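Side-chain contacts in dihydroneopterin triphosphate diphosphatase (Escherichia coli O157:H7, PDB 5U7F), which is a metal-dependent Nudix hydrolase that probably cleaves dihydroneopterin triphosphate to dihydroneopterin monophosphate and pyrophosphate for folate biosynthesis: residues Y17-D20 against T21-V24; A53-E56 against V57-V61. All blocks are in the same frame, centred on the assembly; numbering follows the deposited sequence.

Contact 1: residues Y17-D20 against T21-V24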
loop_
_atom_site.group_PDB
_atom_site.type_symbol
_atom_site.label_atom_id
_atom_site.label_comp_id
_atom_site.label_asym_id
_atom_site.label_seq_id
_atom_site.Cartn_x
_atom_site.Cartn_y
_atom_site.Cartn_z
ATOM N N TYR A 17 -9.080 4.201 0.730
ATOM C CA TYR A 17 -10.081 4.817 -0.121
ATOM C C TYR A 17 -11.140 5.498 0.723
ATOM O O TYR A 17 -11.288 5.222 1.896
ATOM C CB TYR A 17 -10.720 3.806 -1.057
ATOM C CG TYR A 17 -11.620 2.781 -0.375
ATOM C CD1 TYR A 17 -11.088 1.705 0.315
ATOM C CD2 TYR A 17 -13.005 2.911 -0.423
ATOM C CE1 TYR A 17 -11.907 0.773 0.937
ATOM C CE2 TYR A 17 -13.825 2.000 0.183
ATOM C CZ TYR A 17 -13.282 0.932 0.872
ATOM O OH TYR A 17 -14.100 0.001 1.471
ATOM N N ALA A 18 -11.817 6.466 0.111
ATOM C CA ALA A 18 -12.865 7.185 0.801
ATOM C C ALA A 18 -14.181 6.496 0.544
ATOM O O ALA A 18 -14.544 6.265 -0.606
ATOM C CB ALA A 18 -12.933 8.626 0.333
ATOM N N GLN A 19 -14.912 6.233 1.615
ATOM C CA GLN A 19 -16.227 5.585 1.513
ATOM C C GLN A 19 -17.268 6.394 0.719
ATOM O O GLN A 19 -18.013 5.841 -0.074
ATOM C CB GLN A 19 -16.774 5.309 2.898
ATOM C CG GLN A 19 -18.120 4.544 2.900
ATOM C CD GLN A 19 -18.060 3.196 2.171
ATOM O OE1 GLN A 19 -17.034 2.521 2.172
ATOM N NE2 GLN A 19 -19.170 2.800 1.560
ATOM N N ASP A 20 -17.337 7.700 0.916
ATOM C CA ASP A 20 -18.375 8.456 0.218
ATOM C C ASP A 20 -18.108 8.596 -1.304
ATOM O O ASP A 20 -19.009 8.353 -2.097
ATOM C CB ASP A 20 -18.562 9.819 0.889
ATOM C CG ASP A 20 -17.350 10.729 0.754
ATOM O OD1 ASP A 20 -16.305 10.284 0.218
ATOM O OD2 ASP A 20 -17.452 11.893 1.206
ATOM N N THR A 21 -16.876 8.918 -1.721
ATOM C CA THR A 21 -16.596 9.112 -3.147
ATOM C C THR A 21 -16.068 7.865 -3.855
ATOM O O THR A 21 -16.080 7.794 -5.089
ATOM C CB THR A 21 -15.548 10.182 -3.374
ATOM O OG1 THR A 21 -14.315 9.771 -2.752
ATOM C CG2 THR A 21 -16.025 11.546 -2.830
ATOM N N LYS A 22 -15.583 6.918 -3.057
ATOM C CA LYS A 22 -14.876 5.735 -3.555
ATOM C C LYS A 22 -13.599 6.123 -4.287
ATOM O O LYS A 22 -13.097 5.365 -5.105
ATOM C CB LYS A 22 -15.770 4.909 -4.468
ATOM C CG LYS A 22 -17.041 4.451 -3.785
ATOM C CD LYS A 22 -16.708 3.555 -2.588
ATOM C CE LYS A 22 -17.869 2.649 -2.224
ATOM N NZ LYS A 22 -19.096 3.432 -1.887
ATOM N N ARG A 23 -13.067 7.305 -4.010
ATOM C CA ARG A 23 -11.790 7.646 -4.610
ATOM C C ARG A 23 -10.688 6.937 -3.820
ATOM O O ARG A 23 -10.841 6.687 -2.629
ATOM C CB ARG A 23 -11.574 9.155 -4.630
ATOM C CG ARG A 23 -12.260 9.847 -5.809
ATOM C CD ARG A 23 -11.522 11.164 -6.192
ATOM N NE ARG A 23 -12.319 12.006 -7.060
ATOM C CZ ARG A 23 -13.301 12.798 -6.629
ATOM N NH1 ARG A 23 -13.597 12.863 -5.335
ATOM N NH2 ARG A 23 -13.994 13.526 -7.495
ATOM N N VAL A 24 -9.572 6.670 -4.502
ATOM C CA VAL A 24 -8.422 5.917 -3.981
ATOM C C VAL A 24 -7.197 6.814 -3.858
ATOM O O VAL A 24 -6.869 7.545 -4.780
ATOM C CB VAL A 24 -8.111 4.741 -4.902
ATOM C CG1 VAL A 24 -6.903 4.000 -4.454
ATOM C CG2 VAL A 24 -9.306 3.800 -4.914
HETATM O O HOH W 1 -20.420 1.219 -0.042
#

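Contact 2: residues A53-E56 against V57-V61. With CO (cobalt (II) ion), chain E; CO (cobalt (II) ion), chain D; CO (cobalt (II) ion), chain F.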
loop_
_atom_site.group_PDB
_atom_site.type_symbol
_atom_site.label_atom_id
_atom_site.label_comp_id
_atom_site.label_asym_id
_atom_site.label_seq_id
_atom_site.Cartn_x
_atom_site.Cartn_y
_atom_site.Cartn_z
ATOM N N ALA A 53 0.769 -3.479 8.784
ATOM C CA ALA A 53 -0.157 -2.659 8.046
ATOM C C ALA A 53 -0.534 -1.400 8.859
ATOM O O ALA A 53 -0.402 -0.283 8.365
ATOM C CB ALA A 53 -1.394 -3.452 7.691
ATOM N N MET A 54 -0.941 -1.594 10.107
ATOM C CA MET A 54 -1.287 -0.456 10.951
ATOM C C MET A 54 -0.074 0.456 11.127
ATOM O O MET A 54 -0.213 1.679 11.082
ATOM C CB MET A 54 -1.810 -0.912 12.306
ATOM C CG MET A 54 -3.298 -1.225 12.291
ATOM S SD MET A 54 -3.993 -1.282 13.950
ATOM C CE MET A 54 -2.827 -2.375 14.778
ATOM N N ARG A 55 1.116 -0.133 11.270
ATOM C CA ARG A 55 2.307 0.666 11.509
ATOM C C ARG A 55 2.651 1.508 10.294
ATOM O O ARG A 55 2.909 2.693 10.429
ATOM C CB ARG A 55 3.495 -0.194 11.881
ATOM C CG ARG A 55 4.788 0.624 12.044
ATOM C CD ARG A 55 5.969 -0.211 12.309
ATOM N NE ARG A 55 6.009 -1.389 11.445
ATOM C CZ ARG A 55 6.417 -1.388 10.184
ATOM N NH1 ARG A 55 6.866 -0.265 9.617
ATOM N NH2 ARG A 55 6.396 -2.521 9.494
ATOM N N GLU A 56 2.687 0.889 9.115
ATOM C CA GLU A 56 3.005 1.591 7.883
ATOM C C GLU A 56 1.973 2.681 7.565
ATOM O O GLU A 56 2.300 3.711 7.003
ATOM C CB GLU A 56 3.091 0.598 6.736
ATOM C CG GLU A 56 4.268 -0.343 6.858
ATOM C CD GLU A 56 5.637 0.301 6.513
ATOM O OE1 GLU A 56 5.627 1.361 5.879
ATOM O OE2 GLU A 56 6.704 -0.280 6.857
ATOM N N VAL A 57 0.718 2.456 7.923
ATOM C CA VAL A 57 -0.296 3.458 7.647
ATOM C C VAL A 57 -0.018 4.687 8.525
ATOM O O VAL A 57 -0.121 5.822 8.052
ATOM C CB VAL A 57 -1.717 2.914 7.877
ATOM C CG1 VAL A 57 -2.746 4.056 7.923
ATOM C CG2 VAL A 57 -2.062 1.917 6.762
ATOM N N LYS A 58 0.365 4.445 9.782
ATOM C CA LYS A 58 0.745 5.548 10.678
ATOM C C LYS A 58 1.983 6.279 10.138
ATOM O O LYS A 58 1.956 7.489 9.990
ATOM C CB LYS A 58 1.010 5.037 12.098
ATOM C CG LYS A 58 0.539 5.992 13.197
ATOM C CD LYS A 58 1.034 5.572 14.582
ATOM C CE LYS A 58 0.780 6.676 15.611
ATOM N NZ LYS A 58 1.344 6.364 16.965
ATOM N N GLU A 59 3.046 5.525 9.828
ATOM C CA GLU A 59 4.316 6.082 9.298
ATOM C C GLU A 59 4.180 6.835 7.967
ATOM O O GLU A 59 4.758 7.914 7.805
ATOM C CB GLU A 59 5.366 4.959 9.103
ATOM C CG GLU A 59 5.905 4.318 10.394
ATOM C CD GLU A 59 6.923 3.175 10.146
ATOM O OE1 GLU A 59 7.381 2.548 11.134
ATOM O OE2 GLU A 59 7.276 2.918 8.968
ATOM N N GLU A 60 3.435 6.274 7.017
ATOM C CA GLU A 60 3.425 6.775 5.650
ATOM C C GLU A 60 2.388 7.842 5.346
ATOM O O GLU A 60 2.608 8.680 4.478
ATOM C CB GLU A 60 3.222 5.615 4.679
ATOM C CG GLU A 60 4.423 4.626 4.722
ATOM C CD GLU A 60 4.575 3.753 3.507
ATOM O OE1 GLU A 60 3.713 3.820 2.623
ATOM O OE2 GLU A 60 5.576 2.982 3.447
ATOM N N VAL A 61 1.245 7.806 6.019
ATOM C CA VAL A 61 0.253 8.830 5.781
ATOM C C VAL A 61 -0.290 9.418 7.079
ATOM O O VAL A 61 -1.300 10.102 7.050
ATOM C CB VAL A 61 -0.901 8.310 4.907
ATOM C CG1 VAL A 61 -0.355 7.880 3.542
ATOM C CG2 VAL A 61 -1.643 7.164 5.579
HETATM CO CO CO E . 7.064 2.359 4.789
HETATM CO CO CO D . 8.754 -0.207 6.316
HETATM CO CO CO F . 6.045 1.750 1.844
HETATM O O HOH W 2 9.151 0.683 8.244
HETATM O O HOH W 3 7.054 3.863 6.315
HETATM O O HOH W 4 11.009 -0.151 5.951
HETATM O O HOH W 5 8.549 1.737 5.835
HETATM O O HOH W 6 8.906 -2.210 7.035
HETATM O O HOH W 7 6.994 0.374 0.439
#

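Contact 1: residues Y17-D20 against T21-V24
Tyr17 and Val24 face each other as a single antiparallel bridge, and the end-to-end directions of 17-20 and 21-24 differ by 176°, so the chain makes an almost complete reversal. One good backbone bond closes the turn, from Ala18 N to Arg23 O at 2.9 Å with an N-H...O angle of 163°. The same Arg23 oxygen meets Tyr17 CA at 3.2 Å in a CA-H...O contact. Lys22 N gives Ala18 O a second, weak bond. Gln19, Asp20 and Thr21 have right-handed helical backbone angles, whereas Lys22 has left-handed ones, and this change redirects the chain into strand 23-29.

Lys22 folds back over the turn because its chain bends at both CB-CG and CD-CE. NZ thereby reaches Gln19 O at 3.2 Å, lying in the plane of that carbonyl. The Gln19 side chain runs alongside, pointing the same way, and one water accepts from both Gln19 NE2 (2.6 Å) and Lys22 NZ. Thr21 builds an ST turn: with chi1 at 62° its OG1 sits between backbone N and carbonyl carbon, where it accepts from Arg23 N at 3.0 Å. That hydroxyl also lies 3.6 Å from Ala18 CB and is hydrogen-bonded to Glu110, which forms a salt bridge with Arg23 as well; Asp20 OD2 bonds to His109.

Tyr17 CB touches Val24 CG2 at 4.1 Å. Beyond this pair, Tyr17 makes backbone bonds to Leu105 and Leu107 at the end of strand 97-107, and Gln19 to Leu107; Val24 pairs with Leu124 of strand 118-125, and helices 126-132 and 136-147 pack on Val24.

Contact 2: residues A53-E56 against V57-V61
Arg55, Glu56, Glu59 and Glu60 meet along successive turns of one helix, 49-61, whose polar side carries three of the bound cobalt ions. The backbone evidence is a run of i to i+4 bonds, including Glu59 N to Arg55 O at 2.9 Å and Glu60 N to Glu56 O at 2.8 Å.

Glu56 spans two ions: OE1 binds the cobalt of chain E, and OE2 binds the cobalt of chain D, each at 2.1 Å. Its bend at CB-CG (chi2 -75°) curls the carboxylate round toward Glu60, whose chain is extended beyond CG. Glu60 OE2 bridges the cobalts of chains E and F, and the two carboxylate planes stand 88° apart. Sharing the chain E ion explains why Glu56 OE1 and Glu60 OE2 approach to 2.9 Å. This is the Nudix-box helix, with the Arg-Glu-U-X-Glu-Glu part of the family signature (U a bulky aliphatic residue, here Val57) running from Arg55 to Glu60; Glu117 and the carbonyl of Thr40 add further ligands to the cluster.

A second shell lies beside the metals. Arg55 NH1 comes from above the carboxylate plane of Glu56 to OE2 at 2.8 Å, while Glu59 OE1 approaches the guanidinium edge and takes a weak, nearly straight bond from the same NH1 at 3.2 Å. The other Glu59 oxygen, OE2, accepts from two metal-bound waters, one on the chain D ion and one on the chain E ion. Glu47 pairs with Arg55 NH2, giving the guanidinium a further hold. Val57 packs on Val14 and Val61 on Ile16 of strand 10-18.

From the N terminus, strand 10-18 runs into contact 1, where residues 17-20 and 21-24 reverse the chain and close the short loop into strand 23-29. The chain then passes through strand 36-42, which lies between those two strands in the sheet, before entering helix 49-61. Contact 2 closes no loop; it joins consecutive turns of that helix. The two contacts are in series, neither nested nor crossed, with centres about 18 Å apart and nearest atoms about 9 Å apart. Strand 10-18 connects them: its last residues, 17-18, enter contact 1, while its Ile12, Val14 and Ile16 meet the helix carrying contact 2.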